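Local coordinates for inactive glucansucrase (Lactobacillus reuteri, PDB 5JBD), which is a glucansucrase-type protein of glycosyl hydrolase family 70, named as inactive, built round a TIM-barrel domain and carrying a bound calcium ion, at residues L299-M303 against Y304-G308; W258-F261 against L262-G266; L805-L808 against Q809-P813; M330-E333 against K334-Q338; D376-E379 against N380-T383. All coordinates share one frame; numbering follows the deposited sequence.

Contact 1 of 5, residues L299-M303 against Y304-G308; sequences LMNDM and YHTKG
Tyr304 closes helix 291-304, and its N-H bonds Met300 O at 2.9 Å. Its ring lies beside the Met303 side chain, both pointing the same way. Met303 CB sits almost over the ring centre, 3.8 Å from the Tyr304 centroid and 9° off the ring normal, a CH-pi contact. The Met303 chain bends at chi3 (71°). This turns CE back to the phenol end, 3.7 Å from Tyr304 CZ. Met303 SD meets the same ring obliquely, as a Met-aromatic contact. Next, His305 takes a positive phi and leaves the helix. Its N-H still reaches Asn301 O at 2.8 Å, from above the carbonyl plane. A water also donates to Asn301 O and bonds His305 ND1. The imidazole has Asp302 O over one face.

Thr306 and Lys307 then wrap round the Asn301 amide. With chi1 at -171°, Asn301 swings its CG away from its own N, and this carries OD1 to the departing chain. Lys307 N donates to Asn301 OD1 at 3.0 Å with a fairly straight N-H, from above the amide carbonyl plane. Thr306 N gives a weak bond to the same oxygen. A second water donates to Asn301 OD1 and to Lys307 O. One side-chain oxygen thus holds the first turn beyond the helix end. The long Lys307 side chain leads away from it.

In the fold, Met303 and Tyr304 pack on helix 249-263, at Tyr260 and Leu263. The Tyr304 ring also stacks with His316. Gly308, in the loop before helix 310-315, makes a backbone hydrogen bond with Lys639.

Contact 2 of 5, residues W258-F261 against L262-G266; sequences WEYF and LLNYG
Asn264 folds back on Tyr260 where helix 249-263 ends and the short helix 265-269 begins, within the TIM-barrel family region. Asn264 is the N-cap residue by position, but its side chain serves the preceding helix instead. Its CB lies 3.6 Å from Tyr260 O. Its CG, anti to the carbonyl carbon (chi1 -67°), stays near that oxygen. At the tip, ND2 donates to Tyr260 O at 3.0 Å, with an N-H angle of 163° and the oxygen in the amide plane. The same ND2 stands over one face of the Tyr260 ring, offset toward the rim and 3.5 Å from CE1. Ring and amide planes are 43° apart.

Elsewhere in the turn, rings and a leucine pack together. Leu262 CD1 lies over the five-membered ring of Trp258 as a CH-pi contact. The indole NE1 bonds outside, to Arg712 O. Phe261 and Tyr265 form an offset edge-to-face pair with planes at 85°. Tyr713 also meets Phe261 edge-to-face, so the pair belongs to a larger aromatic group. In this pair the Tyr265 edge is turned to the Phe261 face, with Tyr265 CD1 3.7 Å from Phe261 CZ.

Contact 3 of 5, residues L805-L808 against Q809-P813; sequences LAEL and QKNYP
Leu808 and Tyr812 make the packed part of this contact at the end of helix 805-811. Leu808 CD2 meets the Tyr812 ring at its edge, in the ring plane, 3.9 Å from CD2 of the tyrosine. The two side chains lie at a slant to each other. Tyr812 has left helical backbone angles, yet its N-H still donates to Leu808 O at 2.8 Å. Its ring is set by CG lying anti to the carbonyl carbon (chi1 -45°). One face of this ring carries CB of the preceding Asn811, over its centre.

The other side is looser and polar. Ala806, Glu807, Gln809, Lys810 and Asn811 are all exposed. The Glu807 chain bends at chi2 (-66°), which brings its carboxylate toward Asn811. Glu807 OE1 and Asn811 ND2 are 3.1 Å apart, with the carboxylate and amide planes at 37°. Asn811 ND2 also gives a weak bond to Glu807 O, which already accepts the straighter Asn811 N at 3.0 Å. The ends of Gln809 and Lys810 lead away from the first half of the helix.

The packed side faces inward. Leu805 and Leu808 rest on helix 249-263, at Ala253, Asn257 and Tyr260. Leu808 also touches Leu299, and Tyr812 touches Asp302 and Met303, all on helix 291-304. Phe816 of the following loop lies against Leu805, Leu808 and Gln809.

Contact 4 of 5, residues M330-E333 against K334-Q338; sequences MLNE and KGNPQ
Leu331 O is gripped by two backbone donors at the end of helix 326-333. Asn336 N bonds it at 2.7 Å, and Lys334 N adds a weak bond at 3.1 Å. Lys334 N also donates to Met330 O. Gly335 N bonds Asn332 O at 3.1 Å from above the carbonyl plane. Gly335 has positive phi, and the bonds back into the last turn make this a Schellman motif.

Asn332 and Asn336 add a side-chain bond. Asn336 ND2 donates to Asn332 OD1 at 2.9 Å, with an N-H angle of 164°. The accepting oxygen lies in the Asn336 amide plane, but the nitrogen sits above the Asn332 carbonyl plane. The two amides are turned 72° apart. Asn336 OD1 is taken up by Lys639 NZ, and Asn332 ND2 by Thr383 OG1. Both amides are thus fixed at each end.

The aliphatic part of Lys334 runs over Met330. Lys334 CE is tight against Met330 CG, 3.5 Å away. The Lys334 chain then bends at chi4 (-66°), and NZ makes a salt bridge with Asp294. Leu331 CD2 packs on Pro337 CD at 4.1 Å.

The turn leads from helix 326-333 toward strand 340-341 of the parallel barrel sheet. Gln338 reaches Asn320 on strand 319-320 and Leu293 O on helix 291-304. Gly335 and Asn336 make backbone bonds with Thr640 and Phe641.

Contact 5 of 5, residues D376-E379 against N380-T383; sequences DTTE and NEAT
A surface contact, carried by a single side-chain hydrogen bond, joins Thr378 and Glu381. The two residues are three apart in the loop between strand 375-376 and strand 385-388. The first strand belongs to an antiparallel sheet and the second to the parallel sheet of the barrel. The loop therefore passes from one sheet to the other.

Thr378 OG1 donates to Glu381 OE1 at 2.7 Å. The hydroxyl comes from above the carboxylate plane, 66° out of it. The two side chains meet at about a right angle. Glu381 is extended beyond CG (chi2 -169°), and this length lets its carboxylate span the bend to Thr378. Thr378 CB and Thr378 CG2 also lie beside this carboxylate. The distance from CB to Glu381 OE1 is 3.3 Å.

The chain bends at Asn380, whose phi is positive, and so Glu381 comes back toward Thr378. Asn380 ND2 lies near the Glu379 peptide, 3.4 Å from Glu379 C. The polar ends of Glu379 and Asn380 find partners outside this loop. Glu379 OE1 accepts from Ala645 N, and Asn380 OD1 bonds Asn644 ND2.

Lys457 NZ bonds Thr378 O and makes a long, weak ion pair with Asp376 OD1. The Thr378 hydroxyl gives Glu381 a neutral donor. Asp376 OD1 stands 6.4 Å from Glu381 OE1. Its like charge may slightly raise the proton affinity of the glutamate, though Lys457 near Asp376 would probably temper this. The short bond from Thr378 may offset it further.

Contact 2 is the buried one, contact 5 lies on the surface, and contacts 1, 3 and 4 are partly buried. Contacts 1, 2 and 3 form one cluster, in which helices 249-263, 291-304 and 805-811 touch one another. Where these three helices meet, rings and aliphatic groups do most of the packing, and Met303 CE also touches the Asn264 amide. Contacts 1 to 4 all lie at helix ends. In contact 1 a side-chain oxygen holds the exit, and in contact 4 a Schellman motif does. Contacts 4 and 5 meet through one probable side-chain hydrogen bond. Contact 5 itself rests on one side-chain hydrogen bond.

Contact 1 of 5, residues L299-M303 against Y304-G308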
# COMPACT_ATOMS: atom_id res chain seq x y z
N LEU A 299 20.98 -2.80 -10.76
CA LEU A 299 21.57 -1.63 -10.10
C LEU A 299 22.34 -2.02 -8.86
O LEU A 299 23.49 -1.62 -8.67
CB LEU A 299 20.50 -0.60 -9.71
CG LEU A 299 20.96 0.65 -8.93
CD1 LEU A 299 21.90 1.50 -9.77
CD2 LEU A 299 19.79 1.50 -8.46
N MET A 300 21.69 -2.78 -7.99
CA MET A 300 22.30 -3.15 -6.73
C MET A 300 23.50 -4.08 -6.93
O MET A 300 24.48 -3.97 -6.19
CB MET A 300 21.23 -3.70 -5.77
CG MET A 300 20.27 -2.58 -5.34
SD MET A 300 18.91 -3.13 -4.31
CE MET A 300 19.86 -3.53 -2.85
N ASN A 301 23.47 -4.92 -7.96
CA ASN A 301 24.66 -5.71 -8.34
C ASN A 301 25.79 -4.84 -8.92
O ASN A 301 26.97 -5.06 -8.62
CB ASN A 301 24.31 -6.85 -9.31
CG ASN A 301 25.47 -7.80 -9.55
OD1 ASN A 301 26.18 -8.18 -8.62
ND2 ASN A 301 25.70 -8.16 -10.81
N ASP A 302 25.45 -3.87 -9.75
CA ASP A 302 26.45 -2.91 -10.26
C ASP A 302 27.13 -2.13 -9.14
O ASP A 302 28.35 -1.97 -9.14
CB ASP A 302 25.79 -1.93 -11.23
CG ASP A 302 25.51 -2.54 -12.58
OD1 ASP A 302 25.91 -3.70 -12.82
OD2 ASP A 302 24.86 -1.84 -13.40
N MET A 303 26.32 -1.66 -8.19
CA MET A 303 26.81 -0.81 -7.11
C MET A 303 27.59 -1.61 -6.05
O MET A 303 28.62 -1.14 -5.56
CB MET A 303 25.64 -0.08 -6.43
CG MET A 303 24.98 1.02 -7.27
SD MET A 303 23.46 1.67 -6.49
CE MET A 303 24.20 2.56 -5.13
N TYR A 304 27.09 -2.79 -5.70
CA TYR A 304 27.59 -3.54 -4.55
C TYR A 304 28.10 -4.98 -4.81
O TYR A 304 28.55 -5.63 -3.87
CB TYR A 304 26.47 -3.60 -3.50
CG TYR A 304 25.86 -2.25 -3.11
CD1 TYR A 304 26.65 -1.24 -2.55
CD2 TYR A 304 24.49 -2.00 -3.27
CE1 TYR A 304 26.09 -0.01 -2.19
CE2 TYR A 304 23.92 -0.77 -2.91
CZ TYR A 304 24.72 0.21 -2.36
OH TYR A 304 24.15 1.42 -1.98
N HIS A 305 27.99 -5.49 -6.03
CA HIS A 305 28.52 -6.81 -6.39
C HIS A 305 27.92 -7.93 -5.53
O HIS A 305 28.60 -8.64 -4.78
CB HIS A 305 30.04 -6.79 -6.35
CG HIS A 305 30.62 -5.62 -7.07
ND1 HIS A 305 30.59 -5.51 -8.44
CD2 HIS A 305 31.22 -4.50 -6.61
CE1 HIS A 305 31.18 -4.39 -8.80
NE2 HIS A 305 31.56 -3.75 -7.71
N THR A 306 26.62 -8.06 -5.69
CA THR A 306 25.79 -8.94 -4.88
C THR A 306 25.71 -10.35 -5.47
O THR A 306 25.73 -11.32 -4.73
CB THR A 306 24.36 -8.38 -4.77
OG1 THR A 306 23.89 -8.07 -6.08
CG2 THR A 306 24.35 -7.12 -3.93
N LYS A 307 25.59 -10.45 -6.79
CA LYS A 307 25.45 -11.73 -7.46
C LYS A 307 26.74 -12.54 -7.29
O LYS A 307 27.84 -12.03 -7.56
CB LYS A 307 25.11 -11.51 -8.93
CG LYS A 307 24.64 -12.77 -9.65
CD LYS A 307 24.11 -12.43 -11.04
CE LYS A 307 23.61 -13.66 -11.77
NZ LYS A 307 23.04 -13.34 -13.10
N GLY A 308 26.62 -13.77 -6.80
CA GLY A 308 27.78 -14.63 -6.55
C GLY A 308 28.61 -14.34 -5.30
O GLY A 308 29.64 -15.00 -5.08
O HOH W 1 28.57 -9.45 -8.57
O HOH W 2 28.90 -6.28 -10.50

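Contact 2 of 5, residues W258-F261 against L262-G266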
# COMPACT_ATOMS: atom_id res chain seq x y z
N TRP A 258 15.56 6.93 -8.44
CA TRP A 258 14.92 6.92 -7.12
C TRP A 258 15.59 5.92 -6.17
O TRP A 258 15.83 6.23 -4.99
CB TRP A 258 13.44 6.55 -7.29
CG TRP A 258 12.55 6.81 -6.10
CD1 TRP A 258 12.74 7.71 -5.09
CD2 TRP A 258 11.27 6.22 -5.86
NE1 TRP A 258 11.68 7.69 -4.23
CE2 TRP A 258 10.76 6.79 -4.68
CE3 TRP A 258 10.51 5.25 -6.52
CZ2 TRP A 258 9.53 6.41 -4.14
CZ3 TRP A 258 9.28 4.89 -6.00
CH2 TRP A 258 8.80 5.47 -4.82
N GLU A 259 15.89 4.74 -6.69
CA GLU A 259 16.61 3.72 -5.91
C GLU A 259 17.99 4.20 -5.49
O GLU A 259 18.37 4.06 -4.33
CB GLU A 259 16.69 2.42 -6.72
CG GLU A 259 15.33 1.74 -6.89
CD GLU A 259 15.23 0.86 -8.13
OE1 GLU A 259 16.28 0.46 -8.66
OE2 GLU A 259 14.09 0.60 -8.59
N TYR A 260 18.71 4.83 -6.43
CA TYR A 260 20.03 5.37 -6.14
C TYR A 260 19.95 6.44 -5.03
O TYR A 260 20.79 6.47 -4.13
CB TYR A 260 20.69 5.94 -7.42
CG TYR A 260 22.05 6.54 -7.16
CD1 TYR A 260 23.19 5.73 -7.04
CD2 TYR A 260 22.21 7.91 -6.99
CE1 TYR A 260 24.43 6.28 -6.76
CE2 TYR A 260 23.44 8.48 -6.74
CZ TYR A 260 24.55 7.67 -6.62
OH TYR A 260 25.76 8.26 -6.36
N PHE A 261 18.92 7.28 -5.09
CA PHE A 261 18.68 8.32 -4.07
C PHE A 261 18.48 7.72 -2.69
O PHE A 261 19.14 8.12 -1.72
CB PHE A 261 17.45 9.14 -4.49
CG PHE A 261 17.00 10.17 -3.49
CD1 PHE A 261 17.65 11.40 -3.39
CD2 PHE A 261 15.88 9.94 -2.68
CE1 PHE A 261 17.21 12.36 -2.48
CE2 PHE A 261 15.44 10.90 -1.79
CZ PHE A 261 16.11 12.11 -1.68
N LEU A 262 17.59 6.75 -2.59
CA LEU A 262 17.28 6.12 -1.31
C LEU A 262 18.49 5.36 -0.74
O LEU A 262 18.73 5.41 0.47
CB LEU A 262 16.06 5.21 -1.43
CG LEU A 262 14.75 5.96 -1.72
CD1 LEU A 262 13.68 4.97 -2.11
CD2 LEU A 262 14.29 6.81 -0.54
N LEU A 263 19.28 4.73 -1.61
CA LEU A 263 20.47 3.99 -1.20
C LEU A 263 21.63 4.88 -0.77
O LEU A 263 22.62 4.37 -0.23
CB LEU A 263 20.94 3.03 -2.31
CG LEU A 263 20.03 1.83 -2.67
CD1 LEU A 263 20.41 1.25 -4.03
CD2 LEU A 263 20.07 0.73 -1.61
N ASN A 264 21.52 6.19 -1.02
CA ASN A 264 22.49 7.19 -0.60
C ASN A 264 21.84 8.42 0.07
O ASN A 264 22.41 9.52 0.04
CB ASN A 264 23.30 7.62 -1.84
CG ASN A 264 24.15 6.51 -2.38
OD1 ASN A 264 25.21 6.22 -1.85
ND2 ASN A 264 23.68 5.85 -3.42
N TYR A 265 20.67 8.22 0.69
CA TYR A 265 19.80 9.33 1.15
C TYR A 265 20.51 10.43 1.95
O TYR A 265 20.50 11.61 1.55
CB TYR A 265 18.60 8.78 1.94
CG TYR A 265 17.69 9.87 2.47
CD1 TYR A 265 16.89 10.60 1.60
CD2 TYR A 265 17.67 10.20 3.81
CE1 TYR A 265 16.08 11.63 2.05
CE2 TYR A 265 16.84 11.21 4.29
CZ TYR A 265 16.04 11.92 3.40
OH TYR A 265 15.25 12.95 3.84
N GLY A 266 21.12 10.07 3.07
CA GLY A 266 21.77 11.05 3.94
C GLY A 266 22.89 11.82 3.23
O GLY A 266 22.97 13.06 3.32

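Contact 3 of 5, residues L805-L808 against Q809-P813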
# COMPACT_ATOMS: atom_id res chain seq x y z
N LEU A 805 20.91 10.53 -13.14
CA LEU A 805 20.98 9.70 -14.35
C LEU A 805 22.32 9.79 -15.11
O LEU A 805 22.83 8.76 -15.57
CB LEU A 805 19.80 9.99 -15.28
CG LEU A 805 18.44 9.48 -14.74
CD1 LEU A 805 17.31 9.95 -15.64
CD2 LEU A 805 18.41 7.96 -14.61
N ALA A 806 22.86 11.01 -15.25
CA ALA A 806 24.12 11.20 -15.98
C ALA A 806 25.27 10.50 -15.27
O ALA A 806 26.09 9.85 -15.91
CB ALA A 806 24.42 12.68 -16.17
N GLU A 807 25.31 10.60 -13.94
CA GLU A 807 26.35 9.92 -13.16
C GLU A 807 26.17 8.37 -13.15
O GLU A 807 27.16 7.63 -13.24
CB GLU A 807 26.50 10.54 -11.77
CG GLU A 807 27.43 11.75 -11.72
CD GLU A 807 28.88 11.43 -12.02
OE1 GLU A 807 29.33 10.27 -11.90
OE2 GLU A 807 29.59 12.37 -12.38
N LEU A 808 24.92 7.90 -13.12
CA LEU A 808 24.63 6.47 -13.25
C LEU A 808 25.06 5.95 -14.62
O LEU A 808 25.62 4.86 -14.71
CB LEU A 808 23.15 6.17 -13.02
CG LEU A 808 22.67 6.28 -11.56
CD1 LEU A 808 21.15 6.26 -11.49
CD2 LEU A 808 23.26 5.15 -10.71
N GLN A 809 24.81 6.71 -15.68
CA GLN A 809 25.19 6.29 -17.03
C GLN A 809 26.71 6.26 -17.19
O GLN A 809 27.25 5.39 -17.87
CB GLN A 809 24.55 7.19 -18.08
CG GLN A 809 24.86 6.75 -19.51
CD GLN A 809 23.80 7.22 -20.49
OE1 GLN A 809 23.36 8.38 -20.46
NE2 GLN A 809 23.40 6.32 -21.39
N LYS A 810 27.39 7.21 -16.56
CA LYS A 810 28.85 7.27 -16.55
C LYS A 810 29.51 6.08 -15.83
O LYS A 810 30.45 5.48 -16.34
CB LYS A 810 29.31 8.58 -15.92
CG LYS A 810 30.80 8.84 -16.06
CD LYS A 810 31.11 9.40 -17.43
CE LYS A 810 32.60 9.39 -17.75
NZ LYS A 810 32.86 10.04 -19.07
N ASN A 811 28.99 5.75 -14.65
CA ASN A 811 29.57 4.68 -13.84
C ASN A 811 29.07 3.28 -14.22
O ASN A 811 29.83 2.33 -14.15
CB ASN A 811 29.33 4.96 -12.36
CG ASN A 811 30.19 6.09 -11.85
OD1 ASN A 811 31.40 5.98 -11.87
ND2 ASN A 811 29.58 7.17 -11.40
N TYR A 812 27.79 3.17 -14.62
CA TYR A 812 27.14 1.88 -14.87
C TYR A 812 26.38 1.92 -16.20
O TYR A 812 25.15 1.78 -16.21
CB TYR A 812 26.19 1.51 -13.72
CG TYR A 812 26.76 1.72 -12.33
CD1 TYR A 812 27.90 1.05 -11.91
CD2 TYR A 812 26.15 2.61 -11.43
CE1 TYR A 812 28.41 1.24 -10.63
CE2 TYR A 812 26.65 2.80 -10.15
CZ TYR A 812 27.77 2.12 -9.75
OH TYR A 812 28.26 2.33 -8.49
N PRO A 813 27.11 2.08 -17.32
CA PRO A 813 26.44 2.25 -18.63
C PRO A 813 25.52 1.08 -19.03
O PRO A 813 24.55 1.29 -19.78
CB PRO A 813 27.61 2.42 -19.62
CG PRO A 813 28.81 1.87 -18.92
CD PRO A 813 28.58 2.08 -17.45

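Contact 4 of 5, residues M330-E333 against K334-Q338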
# COMPACT_ATOMS: atom_id res chain seq x y z
N MET A 330 9.30 -17.46 -10.69
CA MET A 330 9.88 -16.29 -11.37
C MET A 330 11.24 -15.91 -10.78
O MET A 330 12.21 -15.78 -11.52
CB MET A 330 8.97 -15.07 -11.25
CG MET A 330 9.53 -13.84 -11.96
SD MET A 330 8.66 -12.32 -11.56
CE MET A 330 9.00 -12.03 -9.83
N LEU A 331 11.27 -15.75 -9.47
CA LEU A 331 12.50 -15.36 -8.79
C LEU A 331 13.62 -16.41 -8.92
O LEU A 331 14.78 -16.05 -9.16
CB LEU A 331 12.23 -14.98 -7.33
CG LEU A 331 11.46 -13.65 -7.18
CD1 LEU A 331 10.90 -13.51 -5.77
CD2 LEU A 331 12.32 -12.43 -7.54
N ASN A 332 13.27 -17.69 -8.80
CA ASN A 332 14.26 -18.77 -9.00
C ASN A 332 14.89 -18.74 -10.39
O ASN A 332 16.11 -18.83 -10.53
CB ASN A 332 13.64 -20.15 -8.71
CG ASN A 332 13.37 -20.37 -7.24
OD1 ASN A 332 14.09 -19.89 -6.37
ND2 ASN A 332 12.35 -21.16 -6.95
N GLU A 333 14.06 -18.57 -11.42
CA GLU A 333 14.54 -18.44 -12.80
C GLU A 333 15.49 -17.24 -12.99
O GLU A 333 16.38 -17.29 -13.82
CB GLU A 333 13.35 -18.30 -13.78
CG GLU A 333 12.54 -19.58 -13.95
CD GLU A 333 11.27 -19.40 -14.79
OE1 GLU A 333 10.94 -18.26 -15.20
OE2 GLU A 333 10.58 -20.40 -15.04
N LYS A 334 15.27 -16.17 -12.22
CA LYS A 334 16.07 -14.97 -12.28
C LYS A 334 17.30 -15.00 -11.36
O LYS A 334 18.03 -14.02 -11.28
CB LYS A 334 15.19 -13.75 -11.93
CG LYS A 334 14.10 -13.49 -12.94
CD LYS A 334 13.16 -12.38 -12.47
CE LYS A 334 12.10 -12.08 -13.51
NZ LYS A 334 12.64 -11.49 -14.77
N GLY A 335 17.54 -16.12 -10.68
CA GLY A 335 18.64 -16.17 -9.73
C GLY A 335 18.41 -15.41 -8.44
O GLY A 335 19.37 -15.08 -7.74
N ASN A 336 17.14 -15.17 -8.11
CA ASN A 336 16.72 -14.66 -6.80
C ASN A 336 17.32 -13.29 -6.44
O ASN A 336 18.03 -13.17 -5.45
CB ASN A 336 16.99 -15.71 -5.72
CG ASN A 336 16.39 -17.06 -6.06
OD1 ASN A 336 17.09 -17.97 -6.48
ND2 ASN A 336 15.06 -17.17 -5.94
N PRO A 337 17.05 -12.26 -7.25
CA PRO A 337 17.51 -10.90 -6.93
C PRO A 337 16.85 -10.27 -5.68
O PRO A 337 17.44 -9.38 -5.05
CB PRO A 337 17.17 -10.13 -8.19
CG PRO A 337 16.00 -10.84 -8.76
CD PRO A 337 16.26 -12.29 -8.48
N GLN A 338 15.65 -10.74 -5.33
CA GLN A 338 14.97 -10.39 -4.06
C GLN A 338 14.36 -11.65 -3.44
O GLN A 338 14.18 -12.64 -4.13
CB GLN A 338 13.84 -9.40 -4.33
CG GLN A 338 14.30 -8.09 -4.97
CD GLN A 338 14.22 -8.08 -6.48
OE1 GLN A 338 13.34 -8.71 -7.09
NE2 GLN A 338 15.11 -7.29 -7.11
O HOH W 3 16.59 -20.71 -5.66

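Contact 5 of 5, residues D376-E379 against N380-T383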
# COMPACT_ATOMS: atom_id res chain seq x y z
N ASP A 376 14.02 -31.24 6.59
CA ASP A 376 14.74 -30.26 5.77
C ASP A 376 16.19 -30.26 6.23
O ASP A 376 16.50 -29.65 7.26
CB ASP A 376 14.08 -28.89 5.93
CG ASP A 376 14.73 -27.79 5.11
OD1 ASP A 376 15.81 -28.00 4.48
OD2 ASP A 376 14.15 -26.66 5.12
N THR A 377 17.04 -30.97 5.47
CA THR A 377 18.43 -31.24 5.89
C THR A 377 19.48 -30.89 4.83
O THR A 377 20.60 -31.41 4.88
CB THR A 377 18.60 -32.73 6.28
OG1 THR A 377 18.39 -33.56 5.13
CG2 THR A 377 17.63 -33.11 7.38
N THR A 378 19.11 -30.01 3.89
CA THR A 378 19.99 -29.54 2.84
C THR A 378 19.98 -28.01 2.87
O THR A 378 19.17 -27.40 3.56
CB THR A 378 19.50 -30.01 1.46
OG1 THR A 378 18.13 -29.63 1.29
CG2 THR A 378 19.64 -31.53 1.31
N GLU A 379 20.90 -27.41 2.11
CA GLU A 379 20.98 -25.95 1.97
C GLU A 379 21.10 -25.55 0.51
O GLU A 379 21.42 -26.37 -0.34
CB GLU A 379 22.14 -25.39 2.81
CG GLU A 379 21.79 -25.30 4.30
CD GLU A 379 22.99 -24.96 5.16
OE1 GLU A 379 23.57 -23.85 5.00
OE2 GLU A 379 23.34 -25.80 6.01
N ASN A 380 20.79 -24.28 0.22
CA ASN A 380 20.77 -23.73 -1.13
C ASN A 380 19.79 -24.38 -2.09
O ASN A 380 19.97 -24.28 -3.31
CB ASN A 380 22.18 -23.74 -1.70
CG ASN A 380 23.16 -23.10 -0.75
OD1 ASN A 380 23.10 -21.90 -0.52
ND2 ASN A 380 24.03 -23.91 -0.14
N GLU A 381 18.76 -25.02 -1.56
CA GLU A 381 17.72 -25.70 -2.37
C GLU A 381 16.37 -25.00 -2.30
O GLU A 381 15.64 -24.97 -3.30
CB GLU A 381 17.56 -27.16 -1.93
CG GLU A 381 18.81 -27.99 -2.17
CD GLU A 381 18.61 -29.49 -2.00
OE1 GLU A 381 17.65 -29.94 -1.32
OE2 GLU A 381 19.46 -30.22 -2.55
N ALA A 382 16.01 -24.47 -1.14
CA ALA A 382 14.72 -23.83 -0.96
C ALA A 382 14.70 -22.49 -1.67
O ALA A 382 15.74 -21.87 -1.87
CB ALA A 382 14.43 -23.64 0.53
N THR A 383 13.50 -22.04 -2.03
CA THR A 383 13.33 -20.69 -2.55
C THR A 383 13.60 -19.65 -1.45
O THR A 383 12.89 -19.66 -0.43
CB THR A 383 11.90 -20.51 -3.07
OG1 THR A 383 11.65 -21.50 -4.05
CG2 THR A 383 11.70 -19.11 -3.66